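CELL WALL surface anchor family protein (Streptococcus pneumoniae, PDB 2WW8) acts as a pilus adhesin involved in host cell recognition, probably through an integrin-like, metal-binding adhesive domain. Local coordinates at residues I279-E284 against T314-Y319; T98-E103 against T114-V119; T156-I161 against I715-D720; E217-S222 against I586-K591. All blocks are in the same frame, centred on the assembly; numbering follows the deposited sequence.

Contact 1. Residues I279-E284 against T314-Y319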
loop_
_atom_site.group_PDB
_atom_site.type_symbol
_atom_site.label_atom_id
_atom_site.label_comp_id
_atom_site.label_asym_id
_atom_site.label_seq_id
_atom_site.Cartn_x
_atom_site.Cartn_y
_atom_site.Cartn_z
ATOM N N ILE A 279 8.327 -13.615 -41.792
ATOM C CA ILE A 279 8.353 -12.806 -40.591
ATOM C C ILE A 279 6.919 -12.345 -40.286
ATOM O O ILE A 279 6.259 -11.766 -41.139
ATOM C CB ILE A 279 9.258 -11.541 -40.736
ATOM C CG1 ILE A 279 10.673 -11.914 -41.201
ATOM C CG2 ILE A 279 9.126 -10.693 -39.447
ATOM C CD1 ILE A 279 11.257 -12.963 -40.312
ATOM N N PHE A 280 6.431 -12.601 -39.074
ATOM C CA PHE A 280 5.068 -12.263 -38.741
ATOM C C PHE A 280 4.977 -10.785 -38.307
ATOM O O PHE A 280 5.137 -10.455 -37.146
ATOM C CB PHE A 280 4.531 -13.226 -37.638
ATOM C CG PHE A 280 4.107 -14.554 -38.158
ATOM C CD1 PHE A 280 4.209 -14.851 -39.537
ATOM C CD2 PHE A 280 3.597 -15.528 -37.295
ATOM C CE1 PHE A 280 3.748 -16.060 -40.008
ATOM C CE2 PHE A 280 3.144 -16.769 -37.775
ATOM C CZ PHE A 280 3.205 -17.008 -39.158
ATOM N N ASP A 281 4.777 -9.888 -39.263
ATOM C CA ASP A 281 4.913 -8.453 -39.059
ATOM C C ASP A 281 3.696 -7.671 -39.536
ATOM O O ASP A 281 3.713 -6.430 -39.593
ATOM C CB ASP A 281 6.185 -7.906 -39.737
ATOM C CG ASP A 281 6.090 -8.015 -41.271
ATOM O OD1 ASP A 281 5.054 -8.494 -41.820
ATOM O OD2 ASP A 281 7.062 -7.612 -41.934
ATOM N N GLY A 282 2.618 -8.373 -39.886
ATOM C CA GLY A 282 1.396 -7.661 -40.251
ATOM C C GLY A 282 1.213 -7.366 -41.725
ATOM O O GLY A 282 0.122 -6.965 -42.163
ATOM N N THR A 283 2.277 -7.554 -42.498
ATOM C CA THR A 283 2.244 -7.221 -43.926
ATOM C C THR A 283 1.596 -8.325 -44.732
ATOM O O THR A 283 1.493 -9.487 -44.320
ATOM C CB THR A 283 3.646 -6.943 -44.534
ATOM O OG1 THR A 283 4.509 -8.097 -44.356
ATOM C CG2 THR A 283 4.303 -5.704 -43.836
ATOM N N GLU A 284 1.169 -7.952 -45.932
ATOM C CA GLU A 284 0.604 -8.936 -46.852
ATOM C C GLU A 284 1.676 -9.862 -47.384
ATOM O O GLU A 284 2.749 -9.386 -47.707
ATOM C CB GLU A 284 -0.095 -8.241 -48.024
ATOM C CG GLU A 284 -1.032 -9.181 -48.746
ATOM C CD GLU A 284 -1.889 -8.429 -49.750
ATOM O OE1 GLU A 284 -3.008 -8.002 -49.429
ATOM O OE2 GLU A 284 -1.422 -8.219 -50.876
ATOM N N THR A 314 -2.407 -13.398 -47.627
ATOM C CA THR A 314 -3.124 -12.712 -46.529
ATOM C C THR A 314 -2.166 -11.797 -45.773
ATOM O O THR A 314 -0.978 -11.892 -46.029
ATOM C CB THR A 314 -3.743 -13.731 -45.492
ATOM O OG1 THR A 314 -4.532 -12.985 -44.531
ATOM C CG2 THR A 314 -2.711 -14.521 -44.702
ATOM N N ASN A 315 -2.636 -10.963 -44.842
ATOM C CA ASN A 315 -1.743 -10.282 -43.889
ATOM C C ASN A 315 -1.391 -11.255 -42.760
ATOM O O ASN A 315 -2.261 -11.909 -42.173
ATOM C CB ASN A 315 -2.403 -9.018 -43.296
ATOM C CG ASN A 315 -2.606 -7.920 -44.345
ATOM O OD1 ASN A 315 -3.420 -8.108 -45.236
ATOM N ND2 ASN A 315 -1.874 -6.801 -44.262
ATOM N N THR A 316 -0.127 -11.291 -42.363
ATOM C CA THR A 316 0.246 -12.142 -41.237
ATOM C C THR A 316 -0.185 -11.414 -39.983
ATOM O O THR A 316 -0.577 -10.217 -39.973
ATOM C CB THR A 316 1.788 -12.425 -41.232
ATOM O OG1 THR A 316 2.450 -11.146 -41.193
ATOM C CG2 THR A 316 2.214 -13.128 -42.525
ATOM N N LYS A 317 -0.149 -12.132 -38.877
ATOM C CA LYS A 317 -0.366 -11.452 -37.622
ATOM C C LYS A 317 0.872 -10.592 -37.351
ATOM O O LYS A 317 1.991 -10.978 -37.743
ATOM C CB LYS A 317 -0.446 -12.500 -36.489
ATOM C CG LYS A 317 -1.738 -13.326 -36.382
ATOM C CD LYS A 317 -3.035 -12.496 -36.216
ATOM C CE LYS A 317 -3.570 -12.239 -34.845
ATOM N NZ LYS A 317 -5.057 -11.799 -34.709
ATOM N N ASP A 318 0.672 -9.476 -36.658
ATOM C CA ASP A 318 1.787 -8.642 -36.320
ATOM C C ASP A 318 2.304 -9.023 -34.935
ATOM O O ASP A 318 1.850 -8.472 -33.932
ATOM C CB ASP A 318 1.425 -7.164 -36.425
ATOM C CG ASP A 318 2.659 -6.275 -36.212
ATOM O OD1 ASP A 318 3.805 -6.802 -36.036
ATOM O OD2 ASP A 318 2.433 -5.041 -36.201
ATOM N N TYR A 319 3.229 -9.987 -34.903
ATOM C CA TYR A 319 3.825 -10.376 -33.625
ATOM C C TYR A 319 5.261 -9.879 -33.559
ATOM O O TYR A 319 6.050 -10.456 -32.824
ATOM C CB TYR A 319 3.801 -11.913 -33.576
ATOM C CG TYR A 319 2.392 -12.517 -33.381
ATOM C CD1 TYR A 319 1.429 -11.883 -32.564
ATOM C CD2 TYR A 319 2.038 -13.725 -33.991
ATOM C CE1 TYR A 319 0.125 -12.463 -32.359
ATOM C CE2 TYR A 319 0.755 -14.330 -33.783
ATOM C CZ TYR A 319 -0.168 -13.683 -32.958
ATOM O OH TYR A 319 -1.412 -14.257 -32.792
HETATM O O HOH W 1 -4.497 -9.245 -47.399
#
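A turn leaving strand 269-275 is clasped here to the end of strand 311-315, at what is probably the base of an inserted antiparallel region (strands 284-292 and 311-315) of the magnesium-binding domain, whose five-stranded parallel sheet is consistent with a von Willebrand A-type (integrin I-like) fold. Thr314 O makes a CA-H...O contact with Glu284, and strand pairing is confined to Asn315 and Glu284, an antiparallel non-hydrogen-bonded pair. The amide of Asn315 works at both ends. ND2 donates to Gly282 O at 2.9 Å, nearly straight (165°) and in the carbonyl plane, while OD1 and Glu284 OE1 take hydrogen bonds from one shared water. Thr316 N then bonds to Thr283 O at 3.1 Å. With OG1 in the crowded position between backbone N and carbonyl carbon (chi1 57°), Thr316 receives two successive amides, Gly282 N at 3.1 Å and Asp281 N at 3.3 Å. Its CB and CG2 lean obliquely on CD1 of the Phe280 ring. The turn facing Thr316 is braced by an Asx turn, in which Asp281 OD1 accepts from both N and OG1 of Thr283. Lys317 O accepts only weakly from Gly282 N. The Asp318 carboxylate passes beside Asp281 O on its way to a salt bridge with Lys337. Phe280 and Tyr319 both touch Asn233, next to the magnesium ligand Ser234, and the Phe280 side chain lies about 10 Å from the metal. Tyr319 N donates to Phe280 O from above the carbonyl plane at 3.0 Å, and Phe280 CD2 meets the Tyr319 ring edge at CD2, 4.1 Å away.

Contact 2. Residues T98-E103 against T114-V119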
loop_
_atom_site.group_PDB
_atom_site.type_symbol
_atom_site.label_atom_id
_atom_site.label_comp_id
_atom_site.label_asym_id
_atom_site.label_seq_id
_atom_site.Cartn_x
_atom_site.Cartn_y
_atom_site.Cartn_z
ATOM N N THR A 98 1.873 25.773 41.066
ATOM C CA THR A 98 0.983 25.369 42.157
ATOM C C THR A 98 0.033 26.503 42.501
ATOM O O THR A 98 0.445 27.659 42.560
ATOM C CB THR A 98 1.817 24.957 43.379
ATOM O OG1 THR A 98 2.746 23.961 42.942
ATOM C CG2 THR A 98 0.952 24.374 44.495
ATOM N N TYR A 99 -1.240 26.174 42.705
ATOM C CA TYR A 99 -2.276 27.182 42.911
ATOM C C TYR A 99 -3.138 26.884 44.140
ATOM O O TYR A 99 -3.332 25.715 44.494
ATOM C CB TYR A 99 -3.168 27.313 41.670
ATOM C CG TYR A 99 -2.436 27.742 40.415
ATOM C CD1 TYR A 99 -1.492 26.901 39.793
ATOM C CD2 TYR A 99 -2.687 28.989 39.841
ATOM C CE1 TYR A 99 -0.810 27.297 38.655
ATOM C CE2 TYR A 99 -2.006 29.396 38.689
ATOM C CZ TYR A 99 -1.070 28.545 38.108
ATOM O OH TYR A 99 -0.405 28.972 36.980
ATOM N N THR A 100 -3.623 27.946 44.792
ATOM C CA THR A 100 -4.752 27.821 45.710
ATOM C C THR A 100 -5.999 28.394 45.039
ATOM O O THR A 100 -5.974 29.495 44.477
ATOM C CB THR A 100 -4.510 28.414 47.124
ATOM O OG1 THR A 100 -3.274 27.911 47.641
ATOM C CG2 THR A 100 -5.630 28.015 48.103
ATOM N N LEU A 101 -7.048 27.572 45.081
ATOM C CA LEU A 101 -8.408 27.870 44.626
ATOM C C LEU A 101 -9.311 28.087 45.844
ATOM O O LEU A 101 -9.386 27.240 46.751
ATOM C CB LEU A 101 -8.971 26.698 43.814
ATOM C CG LEU A 101 -10.089 26.735 42.756
ATOM C CD1 LEU A 101 -11.178 25.732 43.142
ATOM C CD2 LEU A 101 -10.724 28.084 42.409
ATOM N N THR A 102 -9.990 29.232 45.839
ATOM C CA THR A 102 -10.905 29.646 46.915
ATOM C C THR A 102 -12.226 30.147 46.330
ATOM O O THR A 102 -12.278 30.798 45.276
ATOM C CB THR A 102 -10.339 30.786 47.797
ATOM O OG1 THR A 102 -9.742 31.775 46.948
ATOM C CG2 THR A 102 -9.311 30.286 48.817
ATOM N N GLU A 103 -13.299 29.811 47.037
ATOM C CA GLU A 103 -14.589 30.440 46.801
ATOM C C GLU A 103 -14.592 31.861 47.421
ATOM O O GLU A 103 -14.477 32.035 48.634
ATOM C CB GLU A 103 -15.701 29.536 47.342
ATOM C CG GLU A 103 -17.080 29.797 46.767
ATOM C CD GLU A 103 -18.171 29.218 47.651
ATOM O OE1 GLU A 103 -17.949 29.123 48.896
ATOM O OE2 GLU A 103 -19.255 28.861 47.118
ATOM N N THR A 114 -15.741 26.402 53.631
ATOM C CA THR A 114 -14.597 26.559 54.537
ATOM C C THR A 114 -13.297 26.012 53.927
ATOM O O THR A 114 -12.243 26.016 54.571
ATOM C CB THR A 114 -14.866 25.895 55.917
ATOM O OG1 THR A 114 -15.638 24.701 55.730
ATOM C CG2 THR A 114 -15.611 26.845 56.870
ATOM N N LYS A 115 -13.377 25.555 52.677
ATOM C CA LYS A 115 -12.327 24.745 52.057
ATOM C C LYS A 115 -11.574 25.497 50.960
ATOM O O LYS A 115 -12.154 26.205 50.129
ATOM C CB LYS A 115 -12.917 23.427 51.540
ATOM C CG LYS A 115 -11.934 22.313 51.177
ATOM C CD LYS A 115 -12.710 21.150 50.541
ATOM C CE LYS A 115 -11.849 20.064 49.892
ATOM N NZ LYS A 115 -10.871 19.393 50.785
ATOM N N GLN A 116 -10.256 25.337 51.014
ATOM C CA GLN A 116 -9.338 25.864 50.018
ATOM C C GLN A 116 -8.702 24.693 49.268
ATOM O O GLN A 116 -8.161 23.774 49.883
ATOM C CB GLN A 116 -8.244 26.656 50.726
ATOM C CG GLN A 116 -8.631 28.032 51.225
ATOM C CD GLN A 116 -7.392 28.864 51.514
ATOM O OE1 GLN A 116 -6.527 28.453 52.289
ATOM N NE2 GLN A 116 -7.288 30.024 50.874
ATOM N N TRP A 117 -8.748 24.713 47.941
ATOM C CA TRP A 117 -8.181 23.604 47.157
ATOM C C TRP A 117 -6.819 23.919 46.557
ATOM O O TRP A 117 -6.575 25.032 46.108
ATOM C CB TRP A 117 -9.107 23.215 46.009
ATOM C CG TRP A 117 -10.453 22.765 46.445
ATOM C CD1 TRP A 117 -10.863 21.478 46.663
ATOM C CD2 TRP A 117 -11.584 23.604 46.710
ATOM N NE1 TRP A 117 -12.184 21.470 47.049
ATOM C CE2 TRP A 117 -12.649 22.759 47.088
ATOM C CE3 TRP A 117 -11.797 24.987 46.665
ATOM C CZ2 TRP A 117 -13.914 23.253 47.422
ATOM C CZ3 TRP A 117 -13.057 25.480 46.997
ATOM C CH2 TRP A 117 -14.098 24.614 47.371
ATOM N N THR A 118 -5.942 22.922 46.538
ATOM C CA THR A 118 -4.664 23.031 45.835
ATOM C C THR A 118 -4.755 22.506 44.393
ATOM O O THR A 118 -5.315 21.444 44.120
ATOM C CB THR A 118 -3.550 22.331 46.644
ATOM O OG1 THR A 118 -3.484 22.943 47.934
ATOM C CG2 THR A 118 -2.169 22.407 45.964
ATOM N N VAL A 119 -4.208 23.283 43.469
ATOM C CA VAL A 119 -4.267 22.977 42.043
ATOM C C VAL A 119 -2.857 23.056 41.442
ATOM O O VAL A 119 -2.322 24.155 41.221
ATOM C CB VAL A 119 -5.252 23.913 41.274
ATOM C CG1 VAL A 119 -5.187 23.687 39.754
ATOM C CG2 VAL A 119 -6.677 23.773 41.791
HETATM O O HOH W 2 -13.609 28.174 49.305
#
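Strands 97-105 and 116-121 form an antiparallel beta hairpin in a prealbumin-like domain of the transthyretin clan. The short strand segments run at 153° to one another with 4.5 Å between their axes. Backbone hydrogen bonds set the register through two hydrogen-bonded pairs. Leu101 and Trp117 exchange the better pair: Leu101 N reaches Trp117 O at 2.8 Å along an almost straight path (178°), and the return bond from Trp117 N is also in the carbonyl plane. In the Tyr99-Val119 pair, Val119 N to Tyr99 O is sound, whereas Tyr99 N to Val119 O is strongly bent (127°) and weak despite its short length.

Apolar contacts gather on the face bearing Tyr99, Leu101, Trp117 and Val119, which also meets Phe67, Leu69, Phe91 and Ile94 in the domain interior. Leu101 swings CG anti to its backbone N, which brings CD1 obliquely to Trp117 CE3 at 3.7 Å. The indole edge also lies beside Leu101 O, and Lys115 CG covers part of one indole face. Tyr99 and Val119 touch through their CB atoms at 4.0 Å, while the phenol extends away to the carbonyl of Lys95.

Thr100, Thr102, Gln116 and Thr118 occupy the other face. The Thr98 and Thr118 side chains cross obliquely, their CG2 atoms 4.0 Å apart. Beyond the paired residues, a water accepts from Glu103 N at 2.8 Å and donates to Lys115 O at 2.6 Å.

Contact 3. Residues T156-I161 against I715-D720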
loop_
_atom_site.group_PDB
_atom_site.type_symbol
_atom_site.label_atom_id
_atom_site.label_comp_id
_atom_site.label_asym_id
_atom_site.label_seq_id
_atom_site.Cartn_x
_atom_site.Cartn_y
_atom_site.Cartn_z
ATOM N N THR A 156 13.844 16.493 1.016
ATOM C CA THR A 156 12.640 16.833 0.260
ATOM C C THR A 156 11.355 16.650 1.093
ATOM O O THR A 156 11.295 15.756 1.943
ATOM C CB THR A 156 12.566 15.982 -1.030
ATOM O OG1 THR A 156 12.478 14.608 -0.649
ATOM C CG2 THR A 156 13.786 16.203 -1.958
ATOM N N PRO A 157 10.335 17.524 0.902
ATOM C CA PRO A 157 9.099 17.446 1.714
ATOM C C PRO A 157 8.242 16.238 1.360
ATOM O O PRO A 157 8.266 15.764 0.232
ATOM C CB PRO A 157 8.339 18.751 1.393
ATOM C CG PRO A 157 8.859 19.139 -0.009
ATOM C CD PRO A 157 10.314 18.634 -0.070
ATOM N N TYR A 158 7.498 15.683 2.305
ATOM C CA TYR A 158 6.485 14.719 1.863
ATOM C C TYR A 158 5.213 15.122 2.579
ATOM O O TYR A 158 5.343 15.669 3.680
ATOM C CB TYR A 158 6.858 13.284 2.228
ATOM C CG TYR A 158 7.283 12.973 3.655
ATOM C CD1 TYR A 158 8.630 13.037 4.049
ATOM C CD2 TYR A 158 6.350 12.632 4.620
ATOM C CE1 TYR A 158 9.028 12.707 5.379
ATOM C CE2 TYR A 158 6.731 12.343 5.944
ATOM C CZ TYR A 158 8.071 12.359 6.314
ATOM O OH TYR A 158 8.468 12.042 7.609
ATOM N N GLN A 159 4.052 14.821 1.993
ATOM C CA GLN A 159 2.764 15.180 2.555
ATOM C C GLN A 159 2.334 14.250 3.695
ATOM O O GLN A 159 2.793 13.110 3.809
ATOM C CB GLN A 159 1.696 15.220 1.460
ATOM C CG GLN A 159 2.117 15.944 0.164
ATOM C CD GLN A 159 2.580 17.388 0.370
ATOM O OE1 GLN A 159 1.834 18.234 0.919
ATOM N NE2 GLN A 159 3.830 17.671 -0.063
ATOM N N ILE A 160 1.439 14.755 4.542
ATOM C CA ILE A 160 0.995 14.082 5.753
ATOM C C ILE A 160 -0.515 14.160 5.741
ATOM O O ILE A 160 -1.025 15.268 5.605
ATOM C CB ILE A 160 1.414 14.896 7.011
ATOM C CG1 ILE A 160 2.918 14.876 7.253
ATOM C CG2 ILE A 160 0.737 14.397 8.255
ATOM C CD1 ILE A 160 3.521 13.462 7.100
ATOM N N ILE A 161 -1.225 13.043 5.920
ATOM C CA ILE A 161 -2.688 12.983 5.907
ATOM C C ILE A 161 -3.301 12.257 7.109
ATOM O O ILE A 161 -2.685 11.382 7.742
ATOM C CB ILE A 161 -3.237 12.318 4.648
ATOM C CG1 ILE A 161 -2.797 10.848 4.616
ATOM C CG2 ILE A 161 -2.821 13.150 3.419
ATOM C CD1 ILE A 161 -3.506 10.047 3.523
ATOM N N ILE A 715 7.495 9.206 8.234
ATOM C CA ILE A 715 7.153 9.059 9.668
ATOM C C ILE A 715 5.713 9.521 10.056
ATOM O O ILE A 715 5.388 10.690 9.877
ATOM C CB ILE A 715 8.132 9.884 10.573
ATOM C CG1 ILE A 715 9.591 9.725 10.145
ATOM C CG2 ILE A 715 8.010 9.437 12.014
ATOM C CD1 ILE A 715 10.083 8.378 10.533
ATOM N N PRO A 716 4.875 8.629 10.626
ATOM C CA PRO A 716 3.546 8.950 11.143
ATOM C C PRO A 716 3.608 9.740 12.453
ATOM O O PRO A 716 4.664 9.807 13.101
ATOM C CB PRO A 716 2.966 7.568 11.479
ATOM C CG PRO A 716 3.755 6.601 10.569
ATOM C CD PRO A 716 5.144 7.170 10.740
ATOM N N LYS A 717 2.457 10.308 12.826
ATOM C CA LYS A 717 2.368 11.134 14.036
ATOM C C LYS A 717 1.101 10.762 14.783
ATOM O O LYS A 717 0.111 10.410 14.131
ATOM C CB LYS A 717 2.257 12.625 13.699
ATOM C CG LYS A 717 3.549 13.195 13.136
ATOM C CD LYS A 717 3.533 13.250 11.632
ATOM C CE LYS A 717 4.707 14.113 11.149
ATOM N NZ LYS A 717 5.920 13.236 10.854
ATOM N N ILE A 718 1.113 10.874 16.114
ATOM C CA ILE A 718 -0.100 10.616 16.883
ATOM C C ILE A 718 -0.184 11.678 17.968
ATOM O O ILE A 718 0.855 12.247 18.382
ATOM C CB ILE A 718 -0.127 9.193 17.502
ATOM C CG1 ILE A 718 1.066 9.000 18.452
ATOM C CG2 ILE A 718 -0.168 8.129 16.370
ATOM C CD1 ILE A 718 1.035 7.713 19.247
ATOM N N ARG A 719 -1.421 11.962 18.396
ATOM C CA ARG A 719 -1.624 12.881 19.512
ATOM C C ARG A 719 -2.826 12.474 20.349
ATOM O O ARG A 719 -3.561 11.548 19.986
ATOM C CB ARG A 719 -1.881 14.301 19.000
ATOM C CG ARG A 719 -3.143 14.353 18.146
ATOM C CD ARG A 719 -3.565 15.775 17.940
ATOM N NE ARG A 719 -4.699 15.915 17.038
ATOM C CZ ARG A 719 -5.294 17.079 16.829
ATOM N NH1 ARG A 719 -4.833 18.142 17.472
ATOM N NH2 ARG A 719 -6.326 17.169 16.004
ATOM N N ASP A 720 -3.031 13.182 21.459
ATOM C CA ASP A 720 -4.259 13.059 22.252
ATOM C C ASP A 720 -4.544 14.416 22.900
ATOM O O ASP A 720 -3.682 15.301 22.849
ATOM C CB ASP A 720 -4.183 11.977 23.339
ATOM C CG ASP A 720 -5.570 11.527 23.828
ATOM O OD1 ASP A 720 -6.615 11.888 23.235
ATOM O OD2 ASP A 720 -5.634 10.803 24.835
#
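One hydrogen bond carries the meeting of these segments: Ile715 N donates to Tyr158 OH at 3.1 Å, with a bent N-H...O angle of 137°. The phenol oxygen also lies against the side chain of Ile715, whose CG1 is 3.6 Å from Tyr158 OH, so a single atom makes both the polar and the closest side-chain contact. Ile160 adds a looser touch, its CD1 lying 4.3 Å from Lys717 CE and equally far from Ile715 O. No backbone pairing supplements this: the nearest CA atoms, those of Ile160 and Pro716, are 7.9 Å apart.

Torsions and second-shell bonds explain the reach. Tyr158 holds CG between its backbone N and carbonyl carbon (chi1 50°), which sends the ring across to Ile715, and its ring meets that of Tyr151. Lys717 bends back so that NZ donates to Ile715 O at 2.8 Å, approaching from above the carbonyl plane. The same ammonium forms a salt bridge with Asp693, which would offset its charge in this buried setting. Ile715 is thus gripped at its N by Tyr158 and at its O by Lys717.

Further out, strand 171-184 pairs antiparallel with both 157-162 and 717-718, and Ile160 packs on its Leu175. Chain portions more than 550 residues apart thus meet through a shared strand, probably within one beta-rich domain; the 715-720 side belongs to the Ig-like (E-set) family of GBS104-type tip pilins.

Contact 4. Residues E217-S222 against I586-K591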
loop_
_atom_site.group_PDB
_atom_site.type_symbol
_atom_site.label_atom_id
_atom_site.label_comp_id
_atom_site.label_asym_id
_atom_site.label_seq_id
_atom_site.Cartn_x
_atom_site.Cartn_y
_atom_site.Cartn_z
ATOM N N GLU A 217 24.653 -6.917 -14.280
ATOM C CA GLU A 217 25.738 -6.049 -14.736
ATOM C C GLU A 217 26.516 -6.824 -15.782
ATOM O O GLU A 217 26.772 -8.020 -15.626
ATOM C CB GLU A 217 26.616 -5.577 -13.556
ATOM C CG GLU A 217 25.825 -4.959 -12.385
ATOM C CD GLU A 217 26.654 -4.577 -11.138
ATOM O OE1 GLU A 217 27.829 -4.165 -11.308
ATOM O OE2 GLU A 217 26.135 -4.681 -9.988
ATOM N N GLN A 218 26.880 -6.151 -16.871
ATOM C CA GLN A 218 27.620 -6.832 -17.906
ATOM C C GLN A 218 29.054 -6.961 -17.443
ATOM O O GLN A 218 29.525 -6.284 -16.544
ATOM C CB GLN A 218 27.620 -6.147 -19.270
ATOM C CG GLN A 218 26.263 -5.923 -19.903
ATOM C CD GLN A 218 25.619 -4.620 -19.435
ATOM O OE1 GLN A 218 26.191 -3.817 -18.652
ATOM N NE2 GLN A 218 24.399 -4.416 -19.891
ATOM N N LYS A 219 29.757 -7.868 -18.093
ATOM C CA LYS A 219 31.172 -8.009 -17.755
ATOM C C LYS A 219 31.946 -6.677 -17.929
ATOM O O LYS A 219 32.938 -6.435 -17.227
ATOM C CB LYS A 219 31.707 -9.297 -18.384
ATOM C CG LYS A 219 30.595 -10.415 -18.246
ATOM C CD LYS A 219 30.540 -11.273 -16.965
ATOM C CE LYS A 219 29.186 -11.971 -16.825
ATOM N NZ LYS A 219 29.079 -13.373 -16.270
ATOM N N ASP A 220 31.427 -5.784 -18.786
ATOM C CA ASP A 220 31.931 -4.404 -18.933
ATOM C C ASP A 220 30.843 -3.327 -18.828
ATOM O O ASP A 220 30.084 -3.153 -19.783
ATOM C CB ASP A 220 32.667 -4.198 -20.273
ATOM C CG ASP A 220 33.241 -2.779 -20.384
ATOM O OD1 ASP A 220 32.742 -1.906 -19.628
ATOM O OD2 ASP A 220 34.181 -2.515 -21.182
ATOM N N LYS A 221 30.801 -2.577 -17.724
ATOM C CA LYS A 221 29.651 -1.703 -17.402
ATOM C C LYS A 221 29.294 -0.643 -18.449
ATOM O O LYS A 221 28.110 -0.297 -18.648
ATOM C CB LYS A 221 29.791 -1.004 -16.040
ATOM C CG LYS A 221 29.514 -1.889 -14.834
ATOM C CD LYS A 221 30.670 -2.862 -14.555
ATOM C CE LYS A 221 30.449 -3.695 -13.290
ATOM N NZ LYS A 221 30.116 -2.770 -12.165
ATOM N N SER A 222 30.340 -0.145 -19.106
ATOM C CA SER A 222 30.186 0.865 -20.145
ATOM C C SER A 222 29.635 0.321 -21.477
ATOM O O SER A 222 29.416 1.103 -22.436
ATOM C CB SER A 222 31.527 1.589 -20.318
ATOM O OG SER A 222 32.456 0.644 -20.825
ATOM N N ILE A 586 26.349 -13.655 -19.674
ATOM C CA ILE A 586 26.816 -12.352 -20.123
ATOM C C ILE A 586 26.550 -11.266 -19.089
ATOM O O ILE A 586 27.079 -10.163 -19.239
ATOM C CB ILE A 586 26.269 -11.953 -21.515
ATOM C CG1 ILE A 586 24.754 -11.873 -21.532
ATOM C CG2 ILE A 586 26.795 -12.989 -22.524
ATOM C CD1 ILE A 586 24.199 -11.660 -22.917
ATOM N N VAL A 587 25.780 -11.576 -18.046
ATOM C CA VAL A 587 25.632 -10.608 -16.947
ATOM C C VAL A 587 25.950 -11.329 -15.624
ATOM O O VAL A 587 25.712 -12.564 -15.523
ATOM C CB VAL A 587 24.206 -9.953 -16.936
ATOM C CG1 VAL A 587 23.915 -9.215 -18.246
ATOM C CG2 VAL A 587 23.084 -11.000 -16.714
ATOM N N THR A 588 26.374 -10.599 -14.604
ATOM C CA THR A 588 26.259 -11.126 -13.222
ATOM C C THR A 588 25.084 -10.482 -12.465
ATOM O O THR A 588 24.760 -9.323 -12.635
ATOM C CB THR A 588 27.540 -10.881 -12.376
ATOM O OG1 THR A 588 27.508 -9.548 -11.852
ATOM C CG2 THR A 588 28.832 -11.047 -13.188
ATOM N N GLU A 589 24.418 -11.222 -11.602
ATOM C CA GLU A 589 23.243 -10.692 -10.988
ATOM C C GLU A 589 23.641 -10.251 -9.557
ATOM O O GLU A 589 24.424 -10.955 -8.898
ATOM C CB GLU A 589 22.222 -11.814 -11.037
ATOM C CG GLU A 589 21.219 -11.733 -9.994
ATOM C CD GLU A 589 20.226 -12.889 -9.962
ATOM O OE1 GLU A 589 19.984 -13.587 -10.978
ATOM O OE2 GLU A 589 19.662 -13.075 -8.861
ATOM N N LYS A 590 23.160 -9.102 -9.081
ATOM C CA LYS A 590 23.439 -8.722 -7.695
ATOM C C LYS A 590 22.166 -8.159 -7.124
ATOM O O LYS A 590 21.467 -7.429 -7.825
ATOM C CB LYS A 590 24.521 -7.630 -7.658
ATOM C CG LYS A 590 25.902 -8.236 -7.817
ATOM C CD LYS A 590 27.061 -7.241 -7.977
ATOM C CE LYS A 590 28.354 -8.058 -8.237
ATOM N NZ LYS A 590 29.463 -7.271 -8.880
ATOM N N LYS A 591 21.822 -8.475 -5.883
ATOM C CA LYS A 591 20.639 -7.911 -5.248
ATOM C C LYS A 591 21.021 -6.569 -4.629
ATOM O O LYS A 591 22.180 -6.417 -4.226
ATOM C CB LYS A 591 20.072 -8.927 -4.262
ATOM C CG LYS A 591 19.696 -10.170 -5.036
ATOM C CD LYS A 591 18.806 -11.020 -4.208
ATOM C CE LYS A 591 18.511 -12.286 -5.009
ATOM N NZ LYS A 591 17.541 -13.053 -4.192
HETATM O O HOH W 3 28.897 -9.386 -20.916
#
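Glu217 and Thr588 exchange two backbone hydrogen bonds: Thr588 N reaches Glu217 O at 2.8 Å and Glu217 N reaches Thr588 O at 2.9 Å. Both donors lie in the plane of the carbonyl they meet, the geometry of an antiparallel hydrogen-bonded pair. The Glu217 carboxylate is held by its own segment, since Lys221 NZ lies 2.8 Å from Glu217 OE1 in a salt bridge, nearly along the C-O axis. Lys590 NZ stops 4.3 Å from Glu217 OE1, beyond salt-bridge range but probably near enough to help stabilise the negative group. One water takes a weak bond from Lys219 N and donates to Ile586 O at 2.6 Å.

The pairing joins strand 203-218, just before the first strand of the magnesium-binding domain, probably of von Willebrand A type, to strand 587-591, which follows that domain's last helix, 575-583. Chain entry and exit thus run side by side.

Two lysine chains supply the packing, Lys219 over backbone and Lys590 against a carboxylate. Lys219, bent at chi2 and chi4, lays CE over the Ile586-Val587 peptide region, 3.5 Å from Val587 C, and reaches Thr588 CG2 at 3.8 Å. Lys590, extended beyond CG, crosses Glu217 at about a right angle, its CD 3.4 Å from Glu217 OE2.

Along the chain, contact 2 closes first, in the prealbumin-like domain; contact 3 then opens a long loop that encloses contact 4, which in turn encloses contact 1. This nesting is consistent with the magnesium-binding domain being inserted into the beta-rich part of the chain. Strand 171-184, beside contact 3, and strand 203-218, part of contact 4, both pair with strand 187-196, though the contact centres are about 40 Å apart. Contact 1 lies about 36 Å, centre to centre, beyond contact 4. Contacts 1 and 2 are about 95 Å apart between centres, on opposite sides of the chain's centre, as suits an elongated adhesin in which the other domains probably hold the magnesium site outward.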